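Local coordinates for serine-rich secreted cell wall anchored (LPXTG-motif ) protein (Lactobacillus reuteri ATCC 53608, PDB 5NXK) that probably acts as a cell-wall-anchored adhesin through which the gut bacterium interacts with its host, at residues A[50-62]-A[82-94]. Numbering follows the deposited sequence.
Sequences HYINALNSDGGII and YNTSKYGFVNMSS
Tyr82 turns its ring edge toward the face of Tyr51 in an offset edge-to-face stack, planes at 89° and centroids 5.6 Å apart. Tyr51 CB lies in plane at the Tyr82 ring edge, 3.7 Å from Tyr82 CE1. Tyr108 and Tyr138 also meet the Tyr82 ring. Inside the coil, Ile52 CG2 touches the Phe89 ring edge in plane, 3.6 Å from Phe89 CZ, while Ala54 CB and Ile61 CD1 approach obliquely. With CG anti to the backbone N (chi1 -175°), Phe89 brings its ring back to all three.

Backbone hydrogen bonds join the parallel strands 51-54 and 82-83, including Tyr82 N to Ile52 O at 3.0 Å. Ile61 N to Phe89 O, 2.7 Å, and Asn91 N to Ile61 O join the next pair. Between them, type I turns 56-59 and 85-88 lie side by side but spread apart. Ser85 OG donates to Ser57 O (2.9 Å) from above the Ser57 carbonyl plane, and accepts from Tyr87 N in an ST turn. Waters link Asn56 O to Ser85 N, Ser57 O to Lys86 N, and Gly60 N to Gly88 O. The strands pair in parallel register, as in the right-handed parallel beta-helix (beta-solenoid) of pectate lyase-like proteins.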
ATOM      1  N   HIS A  50       1.218   8.454  19.189  1.00 32.46           N
ATOM      2  CA  HIS A  50      -0.027   7.820  19.607  1.00 28.75           C
ATOM      3  C   HIS A  50      -0.538   6.817  18.580  1.00 30.66           C
ATOM      4  O   HIS A  50      -0.020   6.746  17.471  1.00 32.78           O
ATOM      5  CB  HIS A  50      -1.089   8.883  19.875  1.00 36.70           C
ATOM      6  CG  HIS A  50      -0.722   9.825  20.975  1.00 51.05           C
ATOM      7  ND1 HIS A  50      -0.734   9.454  22.303  1.00 58.28           N
ATOM      8  CD2 HIS A  50      -0.302  11.112  20.947  1.00 50.99           C
ATOM      9  CE1 HIS A  50      -0.359  10.481  23.047  1.00 58.22           C
ATOM     10  NE2 HIS A  50      -0.083  11.494  22.248  1.00 57.01           N
ATOM     11  N   TYR A  51      -1.553   6.039  18.947  1.00 33.26           N
ATOM     12  CA  TYR A  51      -2.145   5.130  17.977  1.00 31.28           C
ATOM     13  C   TYR A  51      -3.580   5.524  17.648  1.00 37.62           C
ATOM     14  O   TYR A  51      -4.233   6.237  18.406  1.00 32.59           O
ATOM     15  CB  TYR A  51      -2.086   3.667  18.470  1.00 34.78           C
ATOM     16  CG  TYR A  51      -3.051   3.274  19.586  1.00 33.94           C
ATOM     17  CD1 TYR A  51      -4.421   3.145  19.346  1.00 34.88           C
ATOM     18  CD2 TYR A  51      -2.580   2.961  20.857  1.00 37.58           C
ATOM     19  CE1 TYR A  51      -5.298   2.770  20.349  1.00 36.92           C
ATOM     20  CE2 TYR A  51      -3.454   2.579  21.875  1.00 41.74           C
ATOM     21  CZ  TYR A  51      -4.812   2.486  21.613  1.00 41.94           C
ATOM     22  OH  TYR A  51      -5.692   2.109  22.609  1.00 41.35           O
ATOM     23  N   ILE A  52      -4.052   5.056  16.499  1.00 31.53           N
ATOM     24  CA  ILE A  52      -5.459   5.092  16.167  1.00 34.95           C
ATOM     25  C   ILE A  52      -5.884   3.673  15.835  1.00 37.45           C
ATOM     26  O   ILE A  52      -5.282   3.017  14.973  1.00 38.09           O
ATOM     27  CB  ILE A  52      -5.754   6.015  14.966  1.00 34.71           C
ATOM     28  CG1 ILE A  52      -5.164   7.408  15.199  1.00 31.53           C
ATOM     29  CG2 ILE A  52      -7.256   6.085  14.712  1.00 29.95           C
ATOM     30  CD1 ILE A  52      -5.263   8.312  14.016  1.00 30.61           C
ATOM     31  N   ASN A  53      -6.916   3.191  16.505  1.00 30.00           N
ATOM     32  CA  ASN A  53      -7.353   1.816  16.313  1.00 30.41           C
ATOM     33  C   ASN A  53      -8.756   1.770  15.692  1.00 33.49           C
ATOM     34  O   ASN A  53      -9.761   2.049  16.358  1.00 35.59           O
ATOM     35  CB  ASN A  53      -7.303   1.074  17.651  1.00 31.92           C
ATOM     36  CG  ASN A  53      -7.760  -0.370  17.548  1.00 38.66           C
ATOM     37  OD1 ASN A  53      -7.807  -0.950  16.463  1.00 39.86           O
ATOM     38  ND2 ASN A  53      -8.093  -0.963  18.694  1.00 38.92           N
ATOM     39  N   ALA A  54      -8.813   1.427  14.409  1.00 27.36           N
ATOM     40  CA  ALA A  54     -10.068   1.401  13.667  1.00 27.72           C
ATOM     41  C   ALA A  54     -10.713   0.028  13.800  1.00 34.94           C
ATOM     42  O   ALA A  54     -10.313  -0.935  13.134  1.00 30.82           O
ATOM     43  CB  ALA A  54      -9.837   1.743  12.201  1.00 29.84           C
ATOM     44  N   LEU A  55     -11.700  -0.059  14.685  1.00 34.35           N
ATOM     45  CA  LEU A  55     -12.281  -1.342  15.053  1.00 38.24           C
ATOM     46  C   LEU A  55     -13.398  -1.777  14.122  1.00 43.16           C
ATOM     47  O   LEU A  55     -13.771  -2.950  14.106  1.00 55.03           O
ATOM     48  CB  LEU A  55     -12.800  -1.300  16.484  1.00 40.70           C
ATOM     49  CG  LEU A  55     -11.701  -1.376  17.539  1.00 46.30           C
ATOM     50  CD1 LEU A  55     -12.318  -1.366  18.924  1.00 45.06           C
ATOM     51  CD2 LEU A  55     -10.836  -2.615  17.326  1.00 43.11           C
ATOM     52  N   ASN A  56     -13.951  -0.834  13.370  1.00 42.19           N
ATOM     53  CA  ASN A  56     -15.109  -1.128  12.544  1.00 49.30           C
ATOM     54  C   ASN A  56     -14.760  -1.745  11.190  1.00 53.88           C
ATOM     55  O   ASN A  56     -13.970  -1.188  10.423  1.00 47.21           O
ATOM     56  CB  ASN A  56     -15.925   0.149  12.333  1.00 60.16           C
ATOM     57  CG  ASN A  56     -17.365  -0.133  11.957  1.00 72.30           C
ATOM     58  OD1 ASN A  56     -17.869  -1.241  12.155  1.00 72.02           O
ATOM     59  ND2 ASN A  56     -18.040   0.875  11.416  1.00 79.26           N
ATOM     60  N   SER A  57     -15.385  -2.886  10.898  1.00 59.95           N
ATOM     61  CA  SER A  57     -15.238  -3.576   9.612  1.00 58.84           C
ATOM     62  C   SER A  57     -15.599  -2.674   8.426  1.00 48.11           C
ATOM     63  O   SER A  57     -15.210  -2.932   7.283  1.00 40.34           O
ATOM     64  CB  SER A  57     -16.089  -4.855   9.595  1.00 61.80           C
ATOM     65  OG  SER A  57     -17.476  -4.557   9.574  1.00 67.50           O
ATOM     66  N   ASP A  58     -16.360  -1.623   8.706  1.00 54.49           N
ATOM     67  CA  ASP A  58     -16.697  -0.626   7.696  1.00 56.54           C
ATOM     68  C   ASP A  58     -15.467   0.128   7.203  1.00 48.52           C
ATOM     69  O   ASP A  58     -15.432   0.584   6.061  1.00 52.74           O
ATOM     70  CB  ASP A  58     -17.724   0.369   8.247  1.00 62.69           C
ATOM     71  CG  ASP A  58     -19.034  -0.292   8.623  1.00 70.72           C
ATOM     72  OD1 ASP A  58     -19.306  -1.404   8.117  1.00 73.88           O
ATOM     73  OD2 ASP A  58     -19.796   0.305   9.416  1.00 71.60           O
ATOM     74  N   GLY A  59     -14.476   0.281   8.074  1.00 42.34           N
ATOM     75  CA  GLY A  59     -13.262   1.004   7.731  1.00 42.77           C
ATOM     76  C   GLY A  59     -12.771   1.921   8.842  1.00 34.32           C
ATOM     77  O   GLY A  59     -13.376   1.992   9.910  1.00 37.95           O
ATOM     78  N   GLY A  60     -11.650   2.596   8.604  1.00 31.20           N
ATOM     79  CA  GLY A  60     -11.113   3.568   9.550  1.00 28.94           C
ATOM     80  C   GLY A  60     -11.379   4.968   9.030  1.00 34.69           C
ATOM     81  O   GLY A  60     -12.301   5.664   9.470  1.00 38.03           O
ATOM     82  N   ILE A  61     -10.549   5.394   8.092  1.00 31.83           N
ATOM     83  CA  ILE A  61     -10.812   6.620   7.353  1.00 32.33           C
ATOM     84  C   ILE A  61     -11.208   6.260   5.927  1.00 32.67           C
ATOM     85  O   ILE A  61     -10.494   5.523   5.251  1.00 33.08           O
ATOM     86  CB  ILE A  61      -9.590   7.548   7.350  1.00 35.26           C
ATOM     87  CG1 ILE A  61      -9.275   7.981   8.777  1.00 32.34           C
ATOM     88  CG2 ILE A  61      -9.822   8.751   6.434  1.00 36.02           C
ATOM     89  CD1 ILE A  61      -8.023   8.807   8.911  1.00 35.12           C
ATOM     90  N   ILE A  62     -12.349   6.772   5.477  1.00 23.46           N
ATOM     91  CA  ILE A  62     -12.797   6.554   4.116  1.00 29.85           C
ATOM     92  C   ILE A  62     -12.774   7.849   3.314  1.00 32.70           C
ATOM     93  O   ILE A  62     -13.500   8.779   3.626  1.00 31.37           O
ATOM     94  CB  ILE A  62     -14.219   5.985   4.076  1.00 31.92           C
ATOM     95  CG1 ILE A  62     -14.340   4.770   5.008  1.00 36.53           C
ATOM     96  CG2 ILE A  62     -14.628   5.681   2.630  1.00 30.13           C
ATOM     97  CD1 ILE A  62     -15.713   4.142   5.029  1.00 36.78           C
ATOM     98  N   TYR A  82      -3.979   0.782  13.530  1.00 25.87           N
ATOM     99  CA  TYR A  82      -4.551  -0.564  13.561  1.00 30.30           C
ATOM    100  C   TYR A  82      -5.866  -0.579  12.807  1.00 27.54           C
ATOM    101  O   TYR A  82      -6.625   0.384  12.878  1.00 28.33           O
ATOM    102  CB  TYR A  82      -4.821  -1.044  14.997  1.00 35.65           C
ATOM    103  CG  TYR A  82      -3.642  -1.042  15.939  1.00 38.25           C
ATOM    104  CD1 TYR A  82      -3.293   0.105  16.651  1.00 35.15           C
ATOM    105  CD2 TYR A  82      -2.898  -2.203  16.149  1.00 33.11           C
ATOM    106  CE1 TYR A  82      -2.218   0.100  17.532  1.00 39.43           C
ATOM    107  CE2 TYR A  82      -1.823  -2.217  17.025  1.00 32.69           C
ATOM    108  CZ  TYR A  82      -1.487  -1.067  17.715  1.00 38.89           C
ATOM    109  OH  TYR A  82      -0.420  -1.091  18.588  1.00 39.93           O
ATOM    110  N   ASN A  83      -6.158  -1.671  12.104  1.00 23.43           N
ATOM    111  CA  ASN A  83      -7.477  -1.793  11.503  1.00 30.52           C
ATOM    112  C   ASN A  83      -7.887  -3.244  11.323  1.00 36.37           C
ATOM    113  O   ASN A  83      -7.046  -4.106  11.059  1.00 33.76           O
ATOM    114  CB  ASN A  83      -7.522  -1.074  10.143  1.00 27.48           C
ATOM    115  CG  ASN A  83      -6.719  -1.801   9.089  1.00 29.55           C
ATOM    116  OD1 ASN A  83      -5.487  -1.686   9.046  1.00 30.10           O
ATOM    117  ND2 ASN A  83      -7.408  -2.575   8.241  1.00 24.70           N
ATOM    118  N   THR A  84      -9.184  -3.502  11.425  1.00 30.34           N
ATOM    119  CA  THR A  84      -9.708  -4.845  11.202  1.00 34.14           C
ATOM    120  C   THR A  84     -10.366  -4.950   9.836  1.00 33.74           C
ATOM    121  O   THR A  84     -10.555  -6.051   9.308  1.00 34.07           O
ATOM    122  CB  THR A  84     -10.744  -5.231  12.269  1.00 33.42           C
ATOM    123  OG1 THR A  84     -11.825  -4.297  12.215  1.00 34.40           O
ATOM    124  CG2 THR A  84     -10.118  -5.185  13.656  1.00 38.65           C
ATOM    125  N   SER A  85     -10.709  -3.799   9.268  1.00 30.84           N
ATOM    126  CA  SER A  85     -11.441  -3.756   8.010  1.00 25.82           C
ATOM    127  C   SER A  85     -10.649  -4.326   6.850  1.00 29.93           C
ATOM    128  O   SER A  85      -9.463  -4.036   6.688  1.00 29.90           O
ATOM    129  CB  SER A  85     -11.843  -2.324   7.671  1.00 28.47           C
ATOM    130  OG  SER A  85     -12.536  -2.293   6.435  1.00 29.08           O
ATOM    131  N   LYS A  86     -11.325  -5.112   6.016  1.00 24.63           N
ATOM    132  CA  LYS A  86     -10.699  -5.589   4.799  1.00 28.04           C
ATOM    133  C   LYS A  86     -10.462  -4.431   3.830  1.00 30.21           C
ATOM    134  O   LYS A  86      -9.729  -4.584   2.853  1.00 31.13           O
ATOM    135  CB  LYS A  86     -11.535  -6.710   4.167  1.00 31.80           C
ATOM    136  CG  LYS A  86     -12.848  -6.290   3.515  1.00 35.83           C
ATOM    137  CD  LYS A  86     -13.498  -7.523   2.891  1.00 48.14           C
ATOM    138  CE  LYS A  86     -14.198  -8.350   3.967  1.00 57.66           C
ATOM    139  NZ  LYS A  86     -15.072  -9.427   3.427  1.00 66.07           N
ATOM    140  N   TYR A  87     -11.061  -3.270   4.116  1.00 30.08           N
ATOM    141  CA  TYR A  87     -10.864  -2.078   3.276  1.00 30.40           C
ATOM    142  C   TYR A  87      -9.833  -1.095   3.841  1.00 28.34           C
ATOM    143  O   TYR A  87      -9.792   0.064   3.438  1.00 30.81           O
ATOM    144  CB  TYR A  87     -12.204  -1.363   3.023  1.00 26.03           C
ATOM    145  CG  TYR A  87     -13.157  -2.258   2.260  1.00 30.04           C
ATOM    146  CD1 TYR A  87     -12.854  -2.647   0.966  1.00 27.38           C
ATOM    147  CD2 TYR A  87     -14.317  -2.765   2.850  1.00 30.67           C
ATOM    148  CE1 TYR A  87     -13.690  -3.484   0.252  1.00 35.24           C
ATOM    149  CE2 TYR A  87     -15.161  -3.612   2.145  1.00 30.45           C
ATOM    150  CZ  TYR A  87     -14.839  -3.967   0.847  1.00 37.58           C
ATOM    151  OH  TYR A  87     -15.650  -4.800   0.115  1.00 39.48           O
ATOM    152  N   GLY A  88      -8.988  -1.579   4.747  1.00 23.95           N
ATOM    153  CA  GLY A  88      -7.808  -0.837   5.165  1.00 21.21           C
ATOM    154  C   GLY A  88      -8.066   0.187   6.245  1.00 26.76           C
ATOM    155  O   GLY A  88      -9.225   0.493   6.544  1.00 27.43           O
ATOM    156  N   PHE A  89      -6.991   0.699   6.847  1.00 21.89           N
ATOM    157  CA  PHE A  89      -7.108   1.839   7.740  1.00 25.13           C
ATOM    158  C   PHE A  89      -7.589   3.019   6.947  1.00 27.76           C
ATOM    159  O   PHE A  89      -8.490   3.741   7.378  1.00 29.66           O
ATOM    160  CB  PHE A  89      -5.787   2.194   8.426  1.00 28.45           C
ATOM    161  CG  PHE A  89      -5.932   3.303   9.441  1.00 30.80           C
ATOM    162  CD1 PHE A  89      -6.420   3.031  10.723  1.00 34.90           C
ATOM    163  CD2 PHE A  89      -5.611   4.612   9.116  1.00 25.66           C
ATOM    164  CE1 PHE A  89      -6.579   4.058  11.662  1.00 35.41           C
ATOM    165  CE2 PHE A  89      -5.764   5.640  10.049  1.00 28.63           C
ATOM    166  CZ  PHE A  89      -6.247   5.365  11.321  1.00 33.41           C
ATOM    167  N   VAL A  90      -6.962   3.233   5.792  1.00 28.16           N
ATOM    168  CA  VAL A  90      -7.489   4.182   4.820  1.00 28.12           C
ATOM    169  C   VAL A  90      -8.045   3.455   3.600  1.00 31.95           C
ATOM    170  O   VAL A  90      -7.407   2.559   3.011  1.00 29.03           O
ATOM    171  CB  VAL A  90      -6.452   5.201   4.338  1.00 27.22           C
ATOM    172  CG1 VAL A  90      -7.158   6.288   3.520  1.00 24.27           C
ATOM    173  CG2 VAL A  90      -5.727   5.823   5.524  1.00 26.73           C
ATOM    174  N   ASN A  91      -9.255   3.870   3.250  1.00 28.65           N
ATOM    175  CA  ASN A  91      -9.994   3.365   2.112  1.00 27.72           C
ATOM    176  C   ASN A  91     -10.088   4.511   1.129  1.00 24.83           C
ATOM    177  O   ASN A  91     -10.824   5.461   1.350  1.00 25.30           O
ATOM    178  CB  ASN A  91     -11.382   2.871   2.547  1.00 28.06           C
ATOM    179  CG  ASN A  91     -12.285   2.502   1.376  1.00 31.25           C
ATOM    180  OD1 ASN A  91     -11.968   2.763   0.216  1.00 32.28           O
ATOM    181  ND2 ASN A  91     -13.427   1.886   1.686  1.00 32.59           N
ATOM    182  N   MET A  92      -9.336   4.398   0.042  1.00 23.22           N
ATOM    183  CA  MET A  92      -9.170   5.448  -0.954  1.00 31.75           C
ATOM    184  C   MET A  92     -10.261   5.275  -1.989  1.00 31.37           C
ATOM    185  O   MET A  92     -10.032   4.712  -3.061  1.00 27.69           O
ATOM    186  CB  MET A  92      -7.775   5.341  -1.584  1.00 27.27           C
ATOM    187  CG  MET A  92      -6.657   5.466  -0.540  1.00 31.40           C
ATOM    188  SD  MET A  92      -4.978   5.134  -1.168  1.00 34.09           S
ATOM    189  CE  MET A  92      -4.708   6.634  -2.093  1.00 19.30           C
ATOM    190  N   SER A  93     -11.460   5.735  -1.649  1.00 28.83           N
ATOM    191  CA  SER A  93     -12.629   5.480  -2.481  1.00 28.56           C
ATOM    192  C   SER A  93     -13.182   6.714  -3.202  1.00 29.27           C
ATOM    193  O   SER A  93     -14.327   6.701  -3.643  1.00 28.07           O
ATOM    194  CB  SER A  93     -13.739   4.856  -1.622  1.00 30.33           C
ATOM    195  OG  SER A  93     -13.573   3.453  -1.507  1.00 33.43           O
ATOM    196  N   SER A  94     -12.395   7.778  -3.328  1.00 23.48           N
ATOM    197  CA  SER A  94     -12.870   8.920  -4.120  1.00 26.95           C
ATOM    198  C   SER A  94     -12.963   8.570  -5.587  1.00 30.75           C
ATOM    199  O   SER A  94     -12.249   7.693  -6.072  1.00 23.40           O
ATOM    200  CB  SER A  94     -11.960  10.131  -3.959  1.00 25.09           C
ATOM    201  OG  SER A  94     -11.852  10.494  -2.594  1.00 29.53           O
TER
HETATM  202  O   HOH W   1     -10.933  -1.155  10.507  1.00 30.18           O
HETATM  203  O   HOH W   2     -14.091  -5.698   6.625  1.00 41.21           O
HETATM  204  O   HOH W   3     -11.264   2.296   5.718  1.00 45.35           O